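Local atomic coordinates of RNA-dependent RNA Polymerase (Bombyx mori cytoplasmic polyhedrosis virus, PDB entry 6TZ0), a protein that catalyses RNA-templated RNA synthesis, making plus strands by fully conservative transcription and probably, after core assembly, the complementary minus strands of the double-stranded genome. Residues 1098-1102 against 1128-1132; 963-967 against 1091-1095; 952-956 against 1109-1113. All coordinates share one frame. Residue numbers count along the deposited sequence, not the author numbering.

Contact 1: 1098-1102 against 1128-1132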
loop_
_atom_site.group_PDB
_atom_site.type_symbol
_atom_site.label_atom_id
_atom_site.label_comp_id
_atom_site.label_asym_id
_atom_site.label_seq_id
_atom_site.Cartn_x
_atom_site.Cartn_y
_atom_site.Cartn_z
ATOM N N LYS A 1098 -6.230 11.043 -39.172
ATOM C CA LYS A 1098 -6.117 10.377 -40.465
ATOM C C LYS A 1098 -7.478 9.910 -40.968
ATOM O O LYS A 1098 -7.818 10.113 -42.140
ATOM C CB LYS A 1098 -5.146 9.200 -40.369
ATOM C CG LYS A 1098 -3.696 9.612 -40.238
ATOM C CD LYS A 1098 -2.787 8.404 -40.121
ATOM C CE LYS A 1098 -1.351 8.827 -39.876
ATOM N NZ LYS A 1098 -0.785 9.527 -41.060
ATOM N N ILE A 1099 -8.279 9.294 -40.095
ATOM C CA ILE A 1099 -9.612 8.865 -40.522
ATOM C C ILE A 1099 -10.580 10.053 -40.605
ATOM O O ILE A 1099 -11.615 9.964 -41.278
ATOM C CB ILE A 1099 -10.091 7.720 -39.603
ATOM C CG1 ILE A 1099 -11.312 6.987 -40.167
ATOM C CG2 ILE A 1099 -10.426 8.213 -38.233
ATOM C CD1 ILE A 1099 -11.059 6.290 -41.457
ATOM N N TYR A 1100 -10.241 11.185 -39.988
ATOM C CA TYR A 1100 -11.031 12.403 -40.130
ATOM C C TYR A 1100 -10.807 13.054 -41.489
ATOM O O TYR A 1100 -11.761 13.487 -42.143
ATOM C CB TYR A 1100 -10.677 13.367 -38.998
ATOM C CG TYR A 1100 -11.363 14.708 -39.040
ATOM C CD1 TYR A 1100 -12.696 14.843 -38.678
ATOM C CD2 TYR A 1100 -10.664 15.848 -39.416
ATOM C CE1 TYR A 1100 -13.318 16.078 -38.705
ATOM C CE2 TYR A 1100 -11.274 17.082 -39.447
ATOM C CZ TYR A 1100 -12.599 17.194 -39.091
ATOM O OH TYR A 1100 -13.203 18.426 -39.126
ATOM N N LYS A 1101 -9.546 13.137 -41.931
ATOM C CA LYS A 1101 -9.249 13.685 -43.252
ATOM C C LYS A 1101 -9.732 12.786 -44.382
ATOM O O LYS A 1101 -9.941 13.271 -45.498
ATOM C CB LYS A 1101 -7.747 13.936 -43.397
ATOM C CG LYS A 1101 -7.158 15.004 -42.479
ATOM C CD LYS A 1101 -7.452 16.431 -42.945
ATOM C CE LYS A 1101 -8.577 17.100 -42.168
ATOM N NZ LYS A 1101 -8.743 18.521 -42.575
ATOM N N SER A 1102 -9.911 11.493 -44.117
ATOM C CA SER A 1102 -10.512 10.555 -45.055
ATOM C C SER A 1102 -12.034 10.612 -44.971
ATOM O O SER A 1102 -12.592 11.606 -44.493
ATOM C CB SER A 1102 -10.009 9.137 -44.789
ATOM O OG SER A 1102 -8.619 9.048 -45.038
ATOM N N PHE A 1128 -10.301 17.664 -33.457
ATOM C CA PHE A 1128 -9.940 17.598 -34.875
ATOM C C PHE A 1128 -10.245 18.907 -35.586
ATOM O O PHE A 1128 -9.488 19.331 -36.469
ATOM C CB PHE A 1128 -10.665 16.476 -35.606
ATOM C CG PHE A 1128 -10.401 15.130 -35.057
ATOM C CD1 PHE A 1128 -9.107 14.662 -34.945
ATOM C CD2 PHE A 1128 -11.449 14.277 -34.777
ATOM C CE1 PHE A 1128 -8.861 13.410 -34.447
ATOM C CE2 PHE A 1128 -11.214 13.021 -34.310
ATOM C CZ PHE A 1128 -9.917 12.585 -34.136
ATOM N N ALA A 1129 -11.357 19.550 -35.220
ATOM C CA ALA A 1129 -11.713 20.818 -35.847
ATOM C C ALA A 1129 -10.721 21.914 -35.479
ATOM O O ALA A 1129 -10.455 22.811 -36.286
ATOM C CB ALA A 1129 -13.132 21.220 -35.455
ATOM N N TYR A 1130 -10.150 21.853 -34.278
ATOM C CA TYR A 1130 -9.172 22.866 -33.913
ATOM C C TYR A 1130 -7.781 22.521 -34.429
ATOM O O TYR A 1130 -6.925 23.401 -34.525
ATOM C CB TYR A 1130 -9.139 23.054 -32.399
ATOM C CG TYR A 1130 -8.438 24.325 -31.992
ATOM C CD1 TYR A 1130 -9.074 25.552 -32.124
ATOM C CD2 TYR A 1130 -7.146 24.308 -31.502
ATOM C CE1 TYR A 1130 -8.442 26.724 -31.767
ATOM C CE2 TYR A 1130 -6.510 25.472 -31.151
ATOM C CZ TYR A 1130 -7.158 26.674 -31.276
ATOM O OH TYR A 1130 -6.510 27.829 -30.910
ATOM N N TYR A 1131 -7.521 21.259 -34.754
ATOM C CA TYR A 1131 -6.237 20.974 -35.381
ATOM C C TYR A 1131 -6.257 21.285 -36.872
ATOM O O TYR A 1131 -5.221 21.658 -37.433
ATOM C CB TYR A 1131 -5.840 19.521 -35.148
ATOM C CG TYR A 1131 -4.436 19.186 -35.601
ATOM C CD1 TYR A 1131 -3.334 19.585 -34.852
ATOM C CD2 TYR A 1131 -4.212 18.473 -36.770
ATOM C CE1 TYR A 1131 -2.053 19.280 -35.250
ATOM C CE2 TYR A 1131 -2.929 18.166 -37.178
ATOM C CZ TYR A 1131 -1.855 18.574 -36.413
ATOM O OH TYR A 1131 -0.576 18.273 -36.813
ATOM N N SER A 1132 -7.415 21.141 -37.526
ATOM C CA SER A 1132 -7.487 21.398 -38.963
ATOM C C SER A 1132 -7.393 22.888 -39.274
ATOM O O SER A 1132 -6.912 23.272 -40.346
ATOM C CB SER A 1132 -8.772 20.810 -39.540
ATOM O OG SER A 1132 -9.911 21.466 -39.016
#
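The C-terminal end of helix 1091-1101 meets the last turn of helix 1118-1132, with backbones closest at Tyr-1100 and Phe-1128, whose CA atoms are 7.5 Å apart; by Lys-1101 and Ser-1132 the CA-CA distance is 9.0 Å. Tyr-1100 fills this gap. Its ring lies nearly parallel to that of Phe-1128, planes at 19°, but the centroids are 5.2 Å apart and the rings barely overlap. What sits over the tyrosine face is Phe-1128 CB, 3.7 Å from the ring centroid and almost on its normal, a CH-pi contact. An aromatic with a polar tip suits this boundary: the ring of Tyr-1100 packs while Tyr-1100 OH lies 4.3 Å from CA of the exposed Ala-1129. Lys-1101 brings NZ to 3.8 Å from Ser-1132 CB, while Ser-1132 OG bonds back to Ala-1129 O (3.1 Å). No hydrogen bond crosses. Phe-1128 also meets Phe-1093, two turns before Tyr-1100, so Tyr-1100 and Phe-1128 belong to an aromatic interface between helices 1091-1101 and 1118-1132 in the C-terminal region.

Contact 2: 963-967 against 1091-1095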
loop_
_atom_site.group_PDB
_atom_site.type_symbol
_atom_site.label_atom_id
_atom_site.label_comp_id
_atom_site.label_asym_id
_atom_site.label_seq_id
_atom_site.Cartn_x
_atom_site.Cartn_y
_atom_site.Cartn_z
ATOM N N LEU A 963 -6.111 0.099 -37.324
ATOM C CA LEU A 963 -5.734 0.714 -36.064
ATOM C C LEU A 963 -4.747 -0.185 -35.338
ATOM O O LEU A 963 -4.815 -1.413 -35.433
ATOM C CB LEU A 963 -6.949 0.958 -35.166
ATOM C CG LEU A 963 -8.062 1.899 -35.627
ATOM C CD1 LEU A 963 -9.130 1.960 -34.557
ATOM C CD2 LEU A 963 -7.555 3.289 -35.952
ATOM N N SER A 964 -3.825 0.436 -34.613
ATOM C CA SER A 964 -2.900 -0.323 -33.791
ATOM C C SER A 964 -3.619 -0.871 -32.562
ATOM O O SER A 964 -4.588 -0.287 -32.071
ATOM C CB SER A 964 -1.718 0.548 -33.381
ATOM O OG SER A 964 -2.135 1.589 -32.520
ATOM N N ASN A 965 -3.135 -2.010 -32.063
ATOM C CA ASN A 965 -3.869 -2.750 -31.042
ATOM C C ASN A 965 -3.760 -2.131 -29.655
ATOM O O ASN A 965 -4.541 -2.493 -28.770
ATOM C CB ASN A 965 -3.388 -4.202 -30.979
ATOM C CG ASN A 965 -3.681 -4.971 -32.253
ATOM O OD1 ASN A 965 -4.682 -4.734 -32.924
ATOM N ND2 ASN A 965 -2.817 -5.923 -32.574
ATOM N N ASP A 966 -2.818 -1.213 -29.442
ATOM C CA ASP A 966 -2.693 -0.529 -28.161
ATOM C C ASP A 966 -3.636 0.655 -28.026
ATOM O O ASP A 966 -3.587 1.358 -27.011
ATOM C CB ASP A 966 -1.248 -0.067 -27.956
ATOM C CG ASP A 966 -0.731 0.783 -29.105
ATOM O OD1 ASP A 966 -1.427 0.913 -30.132
ATOM O OD2 ASP A 966 0.382 1.332 -28.976
ATOM N N ILE A 967 -4.476 0.890 -29.027
ATOM C CA ILE A 967 -5.400 2.013 -29.064
ATOM C C ILE A 967 -6.816 1.443 -29.079
ATOM O O ILE A 967 -7.759 2.061 -28.571
ATOM C CB ILE A 967 -5.094 2.902 -30.287
ATOM C CG1 ILE A 967 -3.653 3.400 -30.218
ATOM C CG2 ILE A 967 -5.964 4.106 -30.348
ATOM C CD1 ILE A 967 -3.335 4.183 -28.959
ATOM N N PRO A 1091 -1.132 8.337 -30.489
ATOM C CA PRO A 1091 -1.626 7.544 -31.624
ATOM C C PRO A 1091 -3.132 7.604 -31.778
ATOM O O PRO A 1091 -3.626 7.433 -32.903
ATOM C CB PRO A 1091 -1.148 6.125 -31.291
ATOM C CG PRO A 1091 -0.007 6.322 -30.348
ATOM C CD PRO A 1091 -0.373 7.518 -29.533
ATOM N N VAL A 1092 -3.859 7.858 -30.681
ATOM C CA VAL A 1092 -5.308 8.053 -30.726
ATOM C C VAL A 1092 -5.655 9.217 -31.642
ATOM O O VAL A 1092 -6.398 9.061 -32.619
ATOM C CB VAL A 1092 -5.864 8.295 -29.313
ATOM C CG1 VAL A 1092 -7.375 8.455 -29.362
ATOM C CG2 VAL A 1092 -5.453 7.195 -28.366
ATOM N N PHE A 1093 -5.090 10.397 -31.353
ATOM C CA PHE A 1093 -5.405 11.583 -32.138
ATOM C C PHE A 1093 -4.858 11.475 -33.553
ATOM O O PHE A 1093 -5.483 11.974 -34.490
ATOM C CB PHE A 1093 -4.855 12.850 -31.477
ATOM C CG PHE A 1093 -5.295 14.118 -32.166
ATOM C CD1 PHE A 1093 -6.523 14.678 -31.868
ATOM C CD2 PHE A 1093 -4.510 14.716 -33.150
ATOM C CE1 PHE A 1093 -6.945 15.821 -32.506
ATOM C CE2 PHE A 1093 -4.945 15.836 -33.809
ATOM C CZ PHE A 1093 -6.157 16.397 -33.475
ATOM N N LYS A 1094 -3.689 10.856 -33.725
ATOM C CA LYS A 1094 -3.087 10.781 -35.052
ATOM C C LYS A 1094 -3.896 9.882 -35.976
ATOM O O LYS A 1094 -4.230 10.278 -37.101
ATOM C CB LYS A 1094 -1.642 10.300 -34.953
ATOM C CG LYS A 1094 -0.697 11.336 -34.387
ATOM C CD LYS A 1094 0.736 10.858 -34.440
ATOM C CE LYS A 1094 1.003 9.802 -33.384
ATOM N NZ LYS A 1094 2.438 9.415 -33.350
ATOM N N GLN A 1095 -4.260 8.689 -35.497
ATOM C CA GLN A 1095 -5.107 7.802 -36.289
ATOM C C GLN A 1095 -6.506 8.377 -36.475
ATOM O O GLN A 1095 -7.106 8.214 -37.550
ATOM C CB GLN A 1095 -5.157 6.425 -35.632
ATOM C CG GLN A 1095 -3.821 5.690 -35.684
ATOM C CD GLN A 1095 -3.817 4.405 -34.883
ATOM O OE1 GLN A 1095 -4.789 4.072 -34.209
ATOM N NE2 GLN A 1095 -2.710 3.680 -34.944
#
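Leu-963 opens the loop segment 963-967 opposite Gln-1095, their CA atoms 7.1 Å apart. Its CB points sideways, but the long side chain carries Leu-963 CD2 to 3.4 Å from Gln-1095 OE1, a van der Waals approach to the amide. Ser-964 follows with CB directed toward the helix. Here a small hydroxyl can serve two partners: Ser-964 OG donates to Asp-966 OD1 at 2.6 Å and accepts a weak hydrogen bond from Gln-1095 NE2 at 3.3 Å. Gln-1095 suits this task because its extended side chain spans the gap and ends in an amide donor. The chain then makes a type I beta turn over 964-967, closed by the backbone bond from Ile-967 N to Ser-964 O (3.3 Å), with Asp-966 at its third position. Ile-967 brings the segment back to the helix, its CA 6.3 Å from that of Val-1092. The branched side chain puts Ile-967 CD1 3.7 Å from Pro-1091 CB and Ile-967 CG2 3.7 Å from Val-1092 CG2. Proline is well placed in the first turn of a helix, where its missing amide hydrogen costs no bond, and its ring offers an apolar surface. The loop, which links helix 945-958 to helix 973-979, thus lies against the start of helix 1091-1101, while Leu-963 and Ile-967 also touch Ala-1113 and Ile-1114 of helix 1107-1114.

Contact 3: 952-956 against 1109-1113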
loop_
_atom_site.group_PDB
_atom_site.type_symbol
_atom_site.label_atom_id
_atom_site.label_comp_id
_atom_site.label_asym_id
_atom_site.label_seq_id
_atom_site.Cartn_x
_atom_site.Cartn_y
_atom_site.Cartn_z
ATOM N N ALA A 952 -15.781 -3.190 -34.376
ATOM C CA ALA A 952 -15.596 -1.929 -35.086
ATOM C C ALA A 952 -14.162 -1.752 -35.564
ATOM O O ALA A 952 -13.933 -1.131 -36.609
ATOM C CB ALA A 952 -16.005 -0.761 -34.197
ATOM N N ALA A 953 -13.189 -2.305 -34.834
ATOM C CA ALA A 953 -11.807 -2.263 -35.294
ATOM C C ALA A 953 -11.611 -3.131 -36.529
ATOM O O ALA A 953 -10.898 -2.741 -37.458
ATOM C CB ALA A 953 -10.869 -2.703 -34.174
ATOM N N SER A 954 -12.257 -4.300 -36.568
ATOM C CA SER A 954 -12.209 -5.122 -37.774
ATOM C C SER A 954 -12.952 -4.466 -38.933
ATOM O O SER A 954 -12.549 -4.616 -40.097
ATOM C CB SER A 954 -12.791 -6.502 -37.487
ATOM O OG SER A 954 -12.807 -7.296 -38.655
ATOM N N ASP A 955 -14.024 -3.730 -38.630
ATOM C CA ASP A 955 -14.760 -2.998 -39.656
ATOM C C ASP A 955 -13.909 -1.877 -40.248
ATOM O O ASP A 955 -13.963 -1.619 -41.455
ATOM C CB ASP A 955 -16.050 -2.440 -39.052
ATOM C CG ASP A 955 -17.060 -2.020 -40.099
ATOM O OD1 ASP A 955 -16.810 -2.219 -41.305
ATOM O OD2 ASP A 955 -18.113 -1.474 -39.710
ATOM N N LEU A 956 -13.120 -1.199 -39.411
ATOM C CA LEU A 956 -12.150 -0.237 -39.925
ATOM C C LEU A 956 -11.018 -0.920 -40.680
ATOM O O LEU A 956 -10.457 -0.334 -41.612
ATOM C CB LEU A 956 -11.582 0.591 -38.779
ATOM C CG LEU A 956 -12.548 1.599 -38.179
ATOM C CD1 LEU A 956 -11.990 2.128 -36.894
ATOM C CD2 LEU A 956 -12.728 2.726 -39.159
ATOM N N ASP A 1109 -17.380 4.357 -36.578
ATOM C CA ASP A 1109 -16.683 3.109 -36.287
ATOM C C ASP A 1109 -15.406 3.353 -35.499
ATOM O O ASP A 1109 -15.046 2.532 -34.650
ATOM C CB ASP A 1109 -16.362 2.365 -37.580
ATOM C CG ASP A 1109 -17.592 1.798 -38.245
ATOM O OD1 ASP A 1109 -18.540 1.429 -37.522
ATOM O OD2 ASP A 1109 -17.611 1.725 -39.491
ATOM N N PHE A 1110 -14.721 4.474 -35.759
ATOM C CA PHE A 1110 -13.586 4.867 -34.929
ATOM C C PHE A 1110 -14.020 5.130 -33.497
ATOM O O PHE A 1110 -13.351 4.700 -32.554
ATOM C CB PHE A 1110 -12.897 6.103 -35.511
ATOM C CG PHE A 1110 -11.781 6.639 -34.654
ATOM C CD1 PHE A 1110 -10.557 6.001 -34.611
ATOM C CD2 PHE A 1110 -11.959 7.787 -33.894
ATOM C CE1 PHE A 1110 -9.534 6.490 -33.824
ATOM C CE2 PHE A 1110 -10.939 8.278 -33.102
ATOM C CZ PHE A 1110 -9.726 7.629 -33.069
ATOM N N PHE A 1111 -15.152 5.813 -33.316
ATOM C CA PHE A 1111 -15.654 6.069 -31.966
ATOM C C PHE A 1111 -16.048 4.793 -31.232
ATOM O O PHE A 1111 -15.838 4.691 -30.018
ATOM C CB PHE A 1111 -16.840 7.022 -32.036
ATOM C CG PHE A 1111 -16.457 8.423 -32.363
ATOM C CD1 PHE A 1111 -15.192 8.891 -32.065
ATOM C CD2 PHE A 1111 -17.337 9.255 -33.021
ATOM C CE1 PHE A 1111 -14.827 10.171 -32.381
ATOM C CE2 PHE A 1111 -16.974 10.542 -33.342
ATOM C CZ PHE A 1111 -15.715 11.002 -33.016
ATOM N N VAL A 1112 -16.614 3.818 -31.943
ATOM C CA VAL A 1112 -16.972 2.557 -31.302
ATOM C C VAL A 1112 -15.724 1.721 -31.002
ATOM O O VAL A 1112 -15.651 1.064 -29.956
ATOM C CB VAL A 1112 -17.996 1.796 -32.170
ATOM C CG1 VAL A 1112 -18.354 0.437 -31.576
ATOM C CG2 VAL A 1112 -19.259 2.610 -32.318
ATOM N N ALA A 1113 -14.710 1.764 -31.873
ATOM C CA ALA A 1113 -13.490 0.996 -31.637
ATOM C C ALA A 1113 -12.676 1.570 -30.482
ATOM O O ALA A 1113 -12.085 0.817 -29.701
ATOM C CB ALA A 1113 -12.653 0.938 -32.910
#
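Asp-1109 meets helix 945-958 with both backbone and side chain. Asp-1109 O lies 3.5 Å from Ala-952 CB, and Asp-1109 CB is 3.9 Å from Leu-956 CG. Its carboxylate approaches another acid, with Asp-1109 OD2 only 3.2 Å from Asp-955 OD2. Two like charges so close would repel, but Arg-959 lies beside them, forming a salt bridge with Asp-955 and a long, weak ion pair with Asp-1109. Phe-1110 follows with CB pointing away, yet its backbone takes part: Leu-956 CD1 packs 3.7 Å from Phe-1110 CA. The ring itself reaches Leu-1124 of helix 1118-1132, so this helix is packed on more than one face. The two short segments run roughly antiparallel, at 141° between their directions, and their axes approach to 8.4 Å, a close helix-helix packing made possible by alanines at the interface. Val-1112, at the exposed margin, sets CG1 3.7 Å from Ala-952 CB. Ala-1113 then gives the tightest backbone approach, its CA 5.0 Å from that of Ala-952. Alanine's small side chain suits so short a separation: Ala-1113 CB is 4.0 Å from Ala-952 CB and 4.2 Å from Ala-953 CB, and Leu-956 CD1 adds a larger apolar group 4.2 Å from Ala-1113 CB. The carbonyl of Ala-1113 also accepts a hydrogen bond from Ser-949 OG, one turn before Ala-952 on helix 945-958.

How the contacts relate
All three contacts lie in the C-terminal region, on the same side of the chain's centre and away from the metal and nucleotide sites. Contacts 1 and 2 use opposite ends of helix 1091-1101; their centres are about 14 Å apart, and Phe-1093, on the same helix but turned from loop 963-967, puts its CE1 3.5 Å from Phe-1128 CD1. Contacts 2 and 3, centres about 11 Å apart, meet where Leu-963 CD1 lies 3.7 Å from Leu-956 CD1, with Phe-1110 CZ packed 3.7 Å from Val-1092 O. Between contacts 1 and 3, centres about 17 Å apart, Ile-1099 CG2 packs 4.1 Å from Phe-1110 CG. In sequence, contact 2 is nested within the loop contact 3 closes.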